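Local coordinates for putative uncharacterized protein (Dictyostelium purpureum, PDB 4R12) that probably serves, as nicastrin, as an essential subunit of the gamma-secretase complex, which cleaves membrane proteins such as Notch receptors within the membrane, and may help to recruit substrates, at residues S246-L251 with Y510-Y515; I215-P220 with V242-V247; L504-L509 with S541-H546; A252-S257 with N446-D451. All coordinates share one frame; numbering follows the deposited sequence.

Contact 1. Residues S246-L251 with Y510-Y515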
loop_
_atom_site.group_PDB
_atom_site.type_symbol
_atom_site.label_atom_id
_atom_site.label_comp_id
_atom_site.label_asym_id
_atom_site.label_seq_id
_atom_site.Cartn_x
_atom_site.Cartn_y
_atom_site.Cartn_z
ATOM N N SER A 246 -10.201 12.379 4.065
ATOM C CA SER A 246 -11.451 13.135 3.948
ATOM C C SER A 246 -12.022 13.474 5.339
ATOM O O SER A 246 -12.612 14.541 5.539
ATOM C CB SER A 246 -12.475 12.363 3.111
ATOM O OG SER A 246 -11.955 12.113 1.807
ATOM N N VAL A 247 -11.819 12.574 6.292
ATOM C CA VAL A 247 -12.118 12.842 7.694
ATOM C C VAL A 247 -11.305 14.041 8.199
ATOM O O VAL A 247 -11.835 14.947 8.834
ATOM C CB VAL A 247 -11.821 11.598 8.572
ATOM C CG1 VAL A 247 -11.699 11.982 10.051
ATOM C CG2 VAL A 247 -12.912 10.533 8.385
ATOM N N ILE A 248 -10.008 14.030 7.909
ATOM C CA ILE A 248 -9.093 15.099 8.318
ATOM C C ILE A 248 -9.508 16.422 7.657
ATOM O O ILE A 248 -9.619 17.466 8.318
ATOM C CB ILE A 248 -7.635 14.726 7.971
ATOM C CG1 ILE A 248 -7.190 13.552 8.852
ATOM C CG2 ILE A 248 -6.701 15.904 8.189
ATOM C CD1 ILE A 248 -5.909 12.903 8.437
ATOM N N LYS A 249 -9.805 16.378 6.365
ATOM C CA LYS A 249 -10.275 17.587 5.700
ATOM C C LYS A 249 -11.574 18.110 6.337
ATOM O O LYS A 249 -11.762 19.325 6.496
ATOM C CB LYS A 249 -10.485 17.334 4.207
ATOM C CG LYS A 249 -10.958 18.578 3.434
ATOM C CD LYS A 249 -9.809 19.583 3.210
ATOM C CE LYS A 249 -10.282 20.776 2.353
ATOM N NZ LYS A 249 -9.248 21.844 2.282
ATOM N N SER A 250 -12.463 17.193 6.709
ATOM C CA SER A 250 -13.730 17.595 7.313
ATOM C C SER A 250 -13.498 18.175 8.710
ATOM O O SER A 250 -14.119 19.165 9.091
ATOM C CB SER A 250 -14.697 16.414 7.365
ATOM O OG SER A 250 -14.913 15.900 6.057
ATOM N N LEU A 251 -12.598 17.560 9.470
ATOM C CA LEU A 251 -12.271 18.049 10.802
ATOM C C LEU A 251 -11.504 19.365 10.755
ATOM O O LEU A 251 -11.517 20.112 11.728
ATOM C CB LEU A 251 -11.461 17.009 11.580
ATOM C CG LEU A 251 -12.270 15.791 12.035
ATOM C CD1 LEU A 251 -11.373 14.745 12.712
ATOM C CD2 LEU A 251 -13.394 16.227 12.966
ATOM N N TYR A 510 -0.092 17.505 4.821
ATOM C CA TYR A 510 0.576 18.695 5.345
ATOM C C TYR A 510 -0.293 19.936 5.102
ATOM O O TYR A 510 -0.524 20.738 6.007
ATOM C CB TYR A 510 1.954 18.859 4.688
ATOM C CG TYR A 510 2.839 19.927 5.307
ATOM C CD1 TYR A 510 2.647 21.283 5.019
ATOM C CD2 TYR A 510 3.875 19.581 6.179
ATOM C CE1 TYR A 510 3.457 22.259 5.592
ATOM C CE2 TYR A 510 4.688 20.553 6.756
ATOM C CZ TYR A 510 4.476 21.887 6.457
ATOM O OH TYR A 510 5.278 22.854 7.024
ATOM N N SER A 511 -0.794 20.076 3.879
ATOM C CA SER A 511 -1.595 21.235 3.516
ATOM C C SER A 511 -2.935 21.291 4.261
ATOM O O SER A 511 -3.324 22.350 4.757
ATOM C CB SER A 511 -1.841 21.247 2.000
ATOM O OG SER A 511 -2.675 22.331 1.652
ATOM N N ILE A 512 -3.637 20.159 4.349
ATOM C CA ILE A 512 -4.975 20.167 4.944
ATOM C C ILE A 512 -4.916 20.533 6.425
ATOM O O ILE A 512 -5.829 21.150 6.973
ATOM C CB ILE A 512 -5.657 18.799 4.803
ATOM C CG1 ILE A 512 -6.070 18.557 3.359
ATOM C CG2 ILE A 512 -6.901 18.712 5.683
ATOM C CD1 ILE A 512 -6.479 17.075 3.186
ATOM N N THR A 513 -3.820 20.163 7.066
ATOM C CA THR A 513 -3.686 20.359 8.501
ATOM C C THR A 513 -2.887 21.616 8.862
ATOM O O THR A 513 -2.543 21.818 10.020
ATOM C CB THR A 513 -3.015 19.130 9.146
ATOM O OG1 THR A 513 -1.753 18.902 8.518
ATOM C CG2 THR A 513 -3.886 17.870 8.968
ATOM N N GLN A 514 -2.604 22.465 7.877
ATOM C CA GLN A 514 -1.797 23.662 8.126
ATOM C C GLN A 514 -2.424 24.573 9.193
ATOM O O GLN A 514 -3.650 24.636 9.323
ATOM C CB GLN A 514 -1.596 24.455 6.826
ATOM C CG GLN A 514 -2.854 25.133 6.313
ATOM C CD GLN A 514 -2.644 25.804 4.966
ATOM O OE1 GLN A 514 -2.405 27.011 4.891
ATOM N NE2 GLN A 514 -2.742 25.021 3.897
ATOM N N TYR A 515 -1.581 25.269 9.954
ATOM C CA TYR A 515 -2.073 26.300 10.869
ATOM C C TYR A 515 -1.622 27.706 10.461
ATOM O O TYR A 515 -2.122 28.694 10.991
ATOM C CB TYR A 515 -1.641 25.998 12.317
ATOM C CG TYR A 515 -0.162 25.753 12.525
ATOM C CD1 TYR A 515 0.708 26.806 12.780
ATOM C CD2 TYR A 515 0.360 24.465 12.500
ATOM C CE1 TYR A 515 2.053 26.585 12.983
ATOM C CE2 TYR A 515 1.703 24.233 12.702
ATOM C CZ TYR A 515 2.546 25.303 12.942
ATOM O OH TYR A 515 3.881 25.090 13.141
HETATM O O HOH W 1 -8.028 22.396 5.069
#
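Helix 234-252 and the C-terminal end of helix 500-512 come together at Lys249 and Ile512, whose CA atoms are 5.9 Å apart, and Thr513 is the first residue to leave the second helix. Ile512 does most of the touching. Its CG2 branch, anti to the backbone N, with CG1 beside that N (chi1 -72°), reaches the helix backbone, 3.6 Å from CA of Lys249, and also meets CG2 of Ile248 at 3.8 Å. The Ile248 methyl also meets CG2 of Thr513 at 3.5 Å, so it touches one methyl from each of two successive residues. Lys249 bends at chi2 (75°) and carries its aliphatic CD across CG1 of Ile512 at 3.9 Å, the two side chains crossing at about a right angle. Its ammonium end joins a water bridge: the water accepts from NZ of Lys249 at 3.1 Å and donates to O of Ile512 at 3.2 Å. While CG2 of Thr513 takes the apolar contact, its OG1 is hydrogen-bonded to O of Leu509, one turn back. Phe454 of helix 452-463 packs on both Lys249 and Ile512, while Phe265 and Phe267 of strand 262-268 lie against Ile248.

Contact 2. Residues I215-P220 with V242-V247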
loop_
_atom_site.group_PDB
_atom_site.type_symbol
_atom_site.label_atom_id
_atom_site.label_comp_id
_atom_site.label_asym_id
_atom_site.label_seq_id
_atom_site.Cartn_x
_atom_site.Cartn_y
_atom_site.Cartn_z
ATOM N N ILE A 215 -5.059 10.559 21.144
ATOM C CA ILE A 215 -5.862 9.618 20.376
ATOM C C ILE A 215 -5.121 9.361 19.063
ATOM O O ILE A 215 -4.883 10.284 18.299
ATOM C CB ILE A 215 -7.274 10.160 20.068
ATOM C CG1 ILE A 215 -7.991 10.603 21.347
ATOM C CG2 ILE A 215 -8.094 9.134 19.280
ATOM C CD1 ILE A 215 -8.149 9.514 22.352
ATOM N N LEU A 216 -4.742 8.113 18.820
ATOM C CA LEU A 216 -4.046 7.763 17.595
ATOM C C LEU A 216 -5.026 7.141 16.602
ATOM O O LEU A 216 -5.632 6.101 16.879
ATOM C CB LEU A 216 -2.904 6.794 17.884
ATOM C CG LEU A 216 -2.117 6.334 16.658
ATOM C CD1 LEU A 216 -1.482 7.537 15.949
ATOM C CD2 LEU A 216 -1.063 5.307 17.068
ATOM N N VAL A 217 -5.183 7.784 15.457
ATOM C CA VAL A 217 -6.052 7.270 14.404
ATOM C C VAL A 217 -5.168 6.942 13.203
ATOM O O VAL A 217 -4.500 7.811 12.679
ATOM C CB VAL A 217 -7.130 8.292 14.015
ATOM C CG1 VAL A 217 -8.016 7.740 12.908
ATOM C CG2 VAL A 217 -7.954 8.695 15.242
ATOM N N MET A 218 -5.162 5.690 12.771
ATOM C CA MET A 218 -4.122 5.244 11.852
ATOM C C MET A 218 -4.612 4.219 10.858
ATOM O O MET A 218 -5.702 3.649 11.021
ATOM C CB MET A 218 -2.964 4.644 12.635
ATOM C CG MET A 218 -3.311 3.298 13.256
ATOM S SD MET A 218 -2.109 2.886 14.538
ATOM C CE MET A 218 -2.395 1.121 14.698
ATOM N N LEU A 219 -3.788 3.979 9.841
ATOM C CA LEU A 219 -4.070 2.972 8.833
ATOM C C LEU A 219 -2.786 2.640 8.088
ATOM O O LEU A 219 -1.835 3.438 8.079
ATOM C CB LEU A 219 -5.149 3.447 7.847
ATOM C CG LEU A 219 -4.978 4.761 7.074
ATOM C CD1 LEU A 219 -4.012 4.631 5.883
ATOM C CD2 LEU A 219 -6.354 5.260 6.598
ATOM N N PRO A 220 -2.751 1.458 7.464
ATOM C CA PRO A 220 -1.662 1.113 6.549
ATOM C C PRO A 220 -2.007 1.599 5.144
ATOM O O PRO A 220 -3.031 1.177 4.616
ATOM C CB PRO A 220 -1.625 -0.420 6.626
ATOM C CG PRO A 220 -3.066 -0.801 6.875
ATOM C CD PRO A 220 -3.667 0.323 7.702
ATOM N N VAL A 242 -8.397 7.288 1.477
ATOM C CA VAL A 242 -9.290 8.372 1.060
ATOM C C VAL A 242 -10.190 8.812 2.207
ATOM O O VAL A 242 -10.415 10.022 2.448
ATOM C CB VAL A 242 -10.166 7.930 -0.133
ATOM C CG1 VAL A 242 -11.252 8.955 -0.421
ATOM C CG2 VAL A 242 -9.299 7.721 -1.366
ATOM N N THR A 243 -10.722 7.817 2.906
ATOM C CA THR A 243 -11.600 8.053 4.047
ATOM C C THR A 243 -10.923 8.920 5.093
ATOM O O THR A 243 -11.450 9.971 5.478
ATOM C CB THR A 243 -12.030 6.721 4.705
ATOM O OG1 THR A 243 -12.783 5.937 3.771
ATOM C CG2 THR A 243 -12.896 6.996 5.947
ATOM N N LEU A 244 -9.749 8.493 5.556
ATOM C CA LEU A 244 -9.085 9.222 6.643
ATOM C C LEU A 244 -8.628 10.620 6.217
ATOM O O LEU A 244 -8.756 11.580 6.988
ATOM C CB LEU A 244 -7.903 8.428 7.183
ATOM C CG LEU A 244 -7.321 9.018 8.470
ATOM C CD1 LEU A 244 -8.437 9.202 9.520
ATOM C CD2 LEU A 244 -6.219 8.101 9.012
ATOM N N LEU A 245 -8.116 10.762 4.998
ATOM C CA LEU A 245 -7.807 12.109 4.513
ATOM C C LEU A 245 -9.072 12.974 4.446
ATOM O O LEU A 245 -9.016 14.170 4.754
ATOM C CB LEU A 245 -7.109 12.077 3.134
ATOM C CG LEU A 245 -5.669 11.543 3.175
ATOM C CD1 LEU A 245 -5.168 11.222 1.755
ATOM C CD2 LEU A 245 -4.729 12.560 3.842
ATOM N N SER A 246 -10.201 12.379 4.065
ATOM C CA SER A 246 -11.451 13.135 3.948
ATOM C C SER A 246 -12.022 13.474 5.339
ATOM O O SER A 246 -12.612 14.541 5.539
ATOM C CB SER A 246 -12.475 12.363 3.111
ATOM O OG SER A 246 -11.955 12.113 1.807
ATOM N N VAL A 247 -11.819 12.574 6.292
ATOM C CA VAL A 247 -12.118 12.842 7.694
ATOM C C VAL A 247 -11.305 14.041 8.199
ATOM O O VAL A 247 -11.835 14.947 8.834
ATOM C CB VAL A 247 -11.821 11.598 8.572
ATOM C CG1 VAL A 247 -11.699 11.982 10.051
ATOM C CG2 VAL A 247 -12.912 10.533 8.385
#
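Val217 is where strand 214-220 first meets helix 234-252. Its CB points toward the helix, and CG1 touches CD1 of Leu244 at 3.7 Å, the two side chains meeting at a slant. Met218, next along, faces the other way, and its side chain packs on Ile322 and Glu324 of strand 319-325 and on Trp268 of strand 262-268. Leu219 brings the chain back to the helix side, following the alternation of a beta strand. With chi1 at 56°, its CG sits between the backbone N and the carbonyl carbon, which brings CD2 of Leu219 to 3.6 Å from CB of Leu244 and 3.7 Å from its CD2. The two leucines lie side by side, pointing opposite ways. Leu244 therefore straddles two strand residues, with CD1 on Val217 and with CB and CD2 on Leu219. Its own CG is anti to the backbone N (chi1 -170°), which extends the isobutyl group from the helix toward the strand. Beyond the pair, Phe267 of the adjoining strand 262-268 packs on Leu219 and also on Leu245.

This is the helix-on-sheet packing of the alpha/beta large lobe, whose sequence family belongs to a clan of zinc exopeptidases. All three touching residues are buried and meet through carbon alone. No hydrogen bond or charge joins the two segments, so shape fit and the exclusion of water probably hold the helix against the strand here.

Contact 3. Residues L504-L509 with S541-H546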
loop_
_atom_site.group_PDB
_atom_site.type_symbol
_atom_site.label_atom_id
_atom_site.label_comp_id
_atom_site.label_asym_id
_atom_site.label_seq_id
_atom_site.Cartn_x
_atom_site.Cartn_y
_atom_site.Cartn_z
ATOM N N LEU A 504 2.684 12.728 -2.599
ATOM C CA LEU A 504 1.347 13.334 -2.689
ATOM C C LEU A 504 0.589 13.258 -1.364
ATOM O O LEU A 504 0.036 14.271 -0.892
ATOM C CB LEU A 504 0.522 12.672 -3.802
ATOM C CG LEU A 504 -0.922 13.163 -3.970
ATOM C CD1 LEU A 504 -0.987 14.690 -4.112
ATOM C CD2 LEU A 504 -1.586 12.506 -5.168
ATOM N N ILE A 505 0.537 12.069 -0.758
ATOM C CA ILE A 505 -0.124 11.944 0.545
ATOM C C ILE A 505 0.523 12.907 1.557
ATOM O O ILE A 505 -0.172 13.612 2.288
ATOM C CB ILE A 505 -0.078 10.492 1.082
ATOM C CG1 ILE A 505 -0.955 9.566 0.228
ATOM C CG2 ILE A 505 -0.537 10.427 2.520
ATOM C CD1 ILE A 505 -0.787 8.076 0.582
ATOM N N HIS A 506 1.849 12.958 1.574
ATOM C CA HIS A 506 2.557 13.875 2.473
ATOM C C HIS A 506 2.168 15.352 2.232
ATOM O O HIS A 506 1.781 16.062 3.156
ATOM C CB HIS A 506 4.071 13.695 2.306
ATOM C CG HIS A 506 4.893 14.663 3.100
ATOM N ND1 HIS A 506 6.053 15.220 2.611
ATOM C CD2 HIS A 506 4.742 15.150 4.356
ATOM C CE1 HIS A 506 6.576 16.023 3.527
ATOM N NE2 HIS A 506 5.798 15.997 4.592
ATOM N N ARG A 507 2.280 15.806 0.997
ATOM C CA ARG A 507 2.028 17.221 0.707
ATOM C C ARG A 507 0.553 17.589 0.902
ATOM O O ARG A 507 0.232 18.706 1.340
ATOM C CB ARG A 507 2.470 17.561 -0.708
ATOM C CG ARG A 507 3.948 17.328 -1.020
ATOM C CD ARG A 507 4.813 18.545 -0.763
ATOM N NE ARG A 507 4.422 19.704 -1.569
ATOM C CZ ARG A 507 4.942 20.918 -1.410
ATOM N NH1 ARG A 507 5.865 21.114 -0.476
ATOM N NH2 ARG A 507 4.543 21.936 -2.175
ATOM N N LEU A 508 -0.344 16.656 0.596
ATOM C CA LEU A 508 -1.769 16.895 0.789
ATOM C C LEU A 508 -2.133 16.945 2.284
ATOM O O LEU A 508 -2.817 17.867 2.729
ATOM C CB LEU A 508 -2.590 15.818 0.063
ATOM C CG LEU A 508 -4.109 15.918 0.198
ATOM C CD1 LEU A 508 -4.625 17.249 -0.410
ATOM C CD2 LEU A 508 -4.794 14.697 -0.447
ATOM N N LEU A 509 -1.654 15.972 3.057
ATOM C CA LEU A 509 -1.908 15.929 4.503
ATOM C C LEU A 509 -1.325 17.166 5.188
ATOM O O LEU A 509 -1.969 17.772 6.039
ATOM C CB LEU A 509 -1.310 14.660 5.130
ATOM C CG LEU A 509 -1.481 14.446 6.644
ATOM C CD1 LEU A 509 -2.953 14.460 7.019
ATOM C CD2 LEU A 509 -0.851 13.134 7.089
ATOM N N SER A 541 2.796 23.392 9.183
ATOM C CA SER A 541 1.943 22.271 9.599
ATOM C C SER A 541 2.737 21.290 10.444
ATOM O O SER A 541 3.899 21.009 10.146
ATOM C CB SER A 541 1.364 21.546 8.379
ATOM O OG SER A 541 0.556 20.442 8.761
ATOM N N ASN A 542 2.092 20.744 11.471
ATOM C CA ASN A 542 2.684 19.720 12.331
ATOM C C ASN A 542 2.539 18.333 11.701
ATOM O O ASN A 542 1.915 17.428 12.266
ATOM C CB ASN A 542 2.034 19.762 13.721
ATOM C CG ASN A 542 2.881 19.101 14.787
ATOM O OD1 ASN A 542 4.048 18.796 14.567
ATOM N ND2 ASN A 542 2.293 18.884 15.951
ATOM N N THR A 543 3.135 18.188 10.520
ATOM C CA THR A 543 3.039 16.978 9.702
ATOM C C THR A 543 4.443 16.528 9.334
ATOM O O THR A 543 5.275 17.352 8.959
ATOM C CB THR A 543 2.222 17.246 8.422
ATOM O OG1 THR A 543 0.891 17.634 8.786
ATOM C CG2 THR A 543 2.167 16.010 7.507
ATOM N N HIS A 544 4.714 15.230 9.432
ATOM C CA HIS A 544 6.095 14.747 9.427
ATOM C C HIS A 544 6.249 13.389 8.764
ATOM O O HIS A 544 5.417 12.496 8.946
ATOM C CB HIS A 544 6.624 14.681 10.871
ATOM C CG HIS A 544 6.411 15.952 11.634
ATOM N ND1 HIS A 544 7.227 17.052 11.488
ATOM C CD2 HIS A 544 5.435 16.317 12.499
ATOM C CE1 HIS A 544 6.781 18.035 12.254
ATOM N NE2 HIS A 544 5.695 17.612 12.880
ATOM N N LEU A 545 7.318 13.244 7.993
ATOM C CA LEU A 545 7.714 11.945 7.479
ATOM C C LEU A 545 8.448 11.132 8.540
ATOM O O LEU A 545 9.144 11.699 9.383
ATOM C CB LEU A 545 8.625 12.113 6.260
ATOM C CG LEU A 545 8.044 12.850 5.052
ATOM C CD1 LEU A 545 9.165 13.209 4.081
ATOM C CD2 LEU A 545 7.010 11.981 4.360
ATOM N N HIS A 546 8.316 9.810 8.479
ATOM C CA HIS A 546 9.154 8.937 9.304
ATOM C C HIS A 546 9.559 7.665 8.550
ATOM O O HIS A 546 8.743 7.089 7.816
ATOM C CB HIS A 546 8.448 8.550 10.605
ATOM C CG HIS A 546 9.403 8.198 11.701
ATOM N ND1 HIS A 546 9.788 9.103 12.667
ATOM C CD2 HIS A 546 10.097 7.063 11.949
ATOM C CE1 HIS A 546 10.659 8.530 13.481
ATOM N NE2 HIS A 546 10.867 7.292 13.065
HETATM O O HOH W 2 6.672 17.262 6.708
#
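Leu545 and His506, both partly exposed, form the close-packed part of this contact, between helix 500-512 and strand 542-548, whose local axes run nearly antiparallel at 164° and approach to 8.8 Å. The methyl CD2 of Leu545 sits over one face of the His506 imidazole, 3.8 Å from the ring centroid and 16° off its normal, a CH-pi contact. It is displaced toward the rim, so its nearest ring atom is CG of His506, at 3.6 Å. The ring reaches the strand because its CG is anti to the backbone N (chi1 175°).

The spacing is wider on the buried side, at Thr543 and Leu509. CG2 of Thr543 lies near the ring plane, 4.2 Å from CD2 of His506, and the same Thr543 methyl is 4.1 Å from CG of Leu509. A water in the plane of the imidazole bridges the two segments: it is hydrogen-bonded to NE2 of His506 at 2.6 Å and donates to O of Thr543 at 2.7 Å. An alanine in place of His506 is likely to leave the Leu545 methyl without its aromatic platform and the water without its helix-side partner.

On the strand's other side, His544 bonds Asp307. Strand 192-203 pairs antiparallel with strand 542-548 and sends Ile200 against both Leu509 and Thr543, while Leu245 and Ile248 pack on Leu509, so Leu509 sits where helix 500-512 meets both helix 234-252 and the two paired strands.

Contact 4. Residues A252-S257 with N446-D451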
loop_
_atom_site.group_PDB
_atom_site.type_symbol
_atom_site.label_atom_id
_atom_site.label_comp_id
_atom_site.label_asym_id
_atom_site.label_seq_id
_atom_site.Cartn_x
_atom_site.Cartn_y
_atom_site.Cartn_z
ATOM N N ALA A 252 -10.839 19.650 9.635
ATOM C CA ALA A 252 -10.103 20.911 9.512
ATOM C C ALA A 252 -11.021 22.122 9.635
ATOM O O ALA A 252 -10.576 23.208 10.018
ATOM C CB ALA A 252 -9.343 20.972 8.193
ATOM N N ALA A 253 -12.292 21.938 9.293
ATOM C CA ALA A 253 -13.235 23.047 9.275
ATOM C C ALA A 253 -14.033 23.187 10.572
ATOM O O ALA A 253 -14.814 24.119 10.699
ATOM C CB ALA A 253 -14.197 22.907 8.085
ATOM N N VAL A 254 -13.859 22.287 11.537
ATOM C CA VAL A 254 -14.622 22.440 12.782
ATOM C C VAL A 254 -13.837 23.194 13.847
ATOM O O VAL A 254 -12.618 23.294 13.777
ATOM C CB VAL A 254 -15.069 21.085 13.385
ATOM C CG1 VAL A 254 -15.794 20.255 12.349
ATOM C CG2 VAL A 254 -13.890 20.334 13.968
ATOM N N ASP A 255 -14.552 23.708 14.844
ATOM C CA ASP A 255 -13.930 24.374 15.983
ATOM C C ASP A 255 -13.438 23.327 16.979
ATOM O O ASP A 255 -14.223 22.757 17.742
ATOM C CB ASP A 255 -14.925 25.349 16.643
ATOM C CG ASP A 255 -14.347 26.061 17.861
ATOM O OD1 ASP A 255 -13.164 25.848 18.205
ATOM O OD2 ASP A 255 -15.095 26.854 18.481
ATOM N N ARG A 256 -12.131 23.102 16.986
ATOM C CA ARG A 256 -11.538 22.063 17.821
ATOM C C ARG A 256 -11.091 22.594 19.184
ATOM O O ARG A 256 -10.382 21.904 19.916
ATOM C CB ARG A 256 -10.349 21.421 17.090
ATOM C CG ARG A 256 -10.685 20.866 15.712
ATOM C CD ARG A 256 -9.444 20.274 15.011
ATOM N NE ARG A 256 -8.396 21.275 14.825
ATOM C CZ ARG A 256 -8.355 22.123 13.802
ATOM N NH1 ARG A 256 -9.293 22.079 12.871
ATOM N NH2 ARG A 256 -7.380 23.016 13.712
ATOM N N SER A 257 -11.514 23.808 19.539
ATOM C CA SER A 257 -11.079 24.400 20.809
ATOM C C SER A 257 -11.621 23.626 22.019
ATOM O O SER A 257 -11.072 23.715 23.109
ATOM C CB SER A 257 -11.485 25.879 20.900
ATOM O OG SER A 257 -12.885 26.048 20.809
ATOM N N ASN A 446 -19.055 19.008 18.151
ATOM C CA ASN A 446 -19.315 19.733 16.916
ATOM C C ASN A 446 -20.290 19.039 15.970
ATOM O O ASN A 446 -20.378 17.808 15.923
ATOM C CB ASN A 446 -17.995 19.986 16.187
ATOM C CG ASN A 446 -17.104 20.961 16.929
ATOM O OD1 ASN A 446 -17.405 22.151 17.010
ATOM N ND2 ASN A 446 -16.009 20.461 17.486
ATOM N N ASN A 447 -21.036 19.847 15.229
ATOM C CA ASN A 447 -21.802 19.355 14.099
ATOM C C ASN A 447 -20.872 19.247 12.902
ATOM O O ASN A 447 -20.377 20.259 12.425
ATOM C CB ASN A 447 -22.972 20.281 13.775
ATOM C CG ASN A 447 -23.961 20.371 14.910
ATOM O OD1 ASN A 447 -24.433 21.454 15.263
ATOM N ND2 ASN A 447 -24.271 19.223 15.507
ATOM N N ILE A 448 -20.630 18.027 12.434
ATOM C CA ILE A 448 -19.717 17.812 11.318
ATOM C C ILE A 448 -20.401 17.992 9.972
ATOM O O ILE A 448 -21.455 17.408 9.724
ATOM C CB ILE A 448 -19.116 16.395 11.333
ATOM C CG1 ILE A 448 -18.298 16.147 12.610
ATOM C CG2 ILE A 448 -18.307 16.156 10.057
ATOM C CD1 ILE A 448 -17.113 17.027 12.759
ATOM N N THR A 449 -19.805 18.801 9.104
ATOM C CA THR A 449 -20.183 18.819 7.694
ATOM C C THR A 449 -19.047 18.167 6.913
ATOM O O THR A 449 -17.912 18.648 6.970
ATOM C CB THR A 449 -20.424 20.253 7.182
ATOM O OG1 THR A 449 -21.504 20.848 7.912
ATOM C CG2 THR A 449 -20.756 20.268 5.691
ATOM N N ILE A 450 -19.308 17.058 6.223
ATOM C CA ILE A 450 -18.209 16.448 5.465
ATOM C C ILE A 450 -17.895 17.277 4.222
ATOM O O ILE A 450 -18.761 17.938 3.665
ATOM C CB ILE A 450 -18.496 14.996 5.057
ATOM C CG1 ILE A 450 -19.707 14.901 4.130
ATOM C CG2 ILE A 450 -18.725 14.143 6.302
ATOM C CD1 ILE A 450 -19.903 13.499 3.548
ATOM N N ASP A 451 -16.641 17.250 3.797
ATOM C CA ASP A 451 -16.239 18.037 2.647
ATOM C C ASP A 451 -16.437 17.190 1.392
ATOM O O ASP A 451 -15.543 16.456 0.973
ATOM C CB ASP A 451 -14.788 18.502 2.810
ATOM C CG ASP A 451 -14.366 19.504 1.748
ATOM O OD1 ASP A 451 -14.910 19.458 0.632
ATOM O OD2 ASP A 451 -13.473 20.323 2.032
HETATM O O HOH W 3 -17.489 23.792 14.332
#
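Asn446 makes the direct polar link between these two irregular segments, donating from ND2 to O of Asp255 at 2.9 Å. Its CG lies beside the backbone N and anti to the carbonyl carbon (chi1 -68°), which brings the amide to the 252-257 loop. The bond is bent, with an N-H...O angle of 141°, and the donor stands above the plane of the Asp255 carbonyl. The same ND2 also bonds OD1 of Asp439 on helix 427-441, so one amide nitrogen ties the 252-257 loop to that helix. The carbonyl end of the amide is used through water: a single molecule accepts from N of Asp255 at 3.0 Å and donates to OD1 of Asn446 at 3.1 Å. A leucine in place of Asn446 would probably leave O of Asp255 without this donor, the water without the acceptor it donates to, and Asp439 without this N-H.

The apolar part centres on Val254. Its CG1 meets CD1 of Ile448 at 3.5 Å, at a slant, and its CB rests 4.1 Å from CG of Asn446, against the amide.

Within the 252-257 loop, the carboxylate of Asp255 closes an Asx turn: its OD1 accepts from N of Ser257 at 2.9 Å and from OG of Ser257 at 2.6 Å, both on the same face of the carboxylate.

Together the segments join the loop between helix 234-252 and strand 262-268 to the connection between helices 427-441 and 452-463. Ile448 reaches Leu251 of the first helix and Ser435 and Thr436 of helix 427-441, while Asp451 caps the start of helix 452-463.

Overall arrangement
Helix 234-252 is the common element: contact 2 sets its middle on strand 214-220, contact 1 sets its later turns against helix 500-512, and contact 4 lies in the loop after it. Contact 3 places helix 500-512 on strand 542-548. The centres of contacts 1 and 3, and of 1 and 4, are about 10 Å apart, those of 3 and 4 about 20 Å. Along the chain contact 2 closes first, contact 4 nests inside the loop of contact 1, and contacts 1 and 3 interleave. Probable hydrogen bonds join contact 1 to contact 4 (Ser250 OG with Asp451 N) and to contact 3 (Thr513 OG1 with Ser541 OG), bringing pieces far apart in sequence together on helices 234-252 and 500-512.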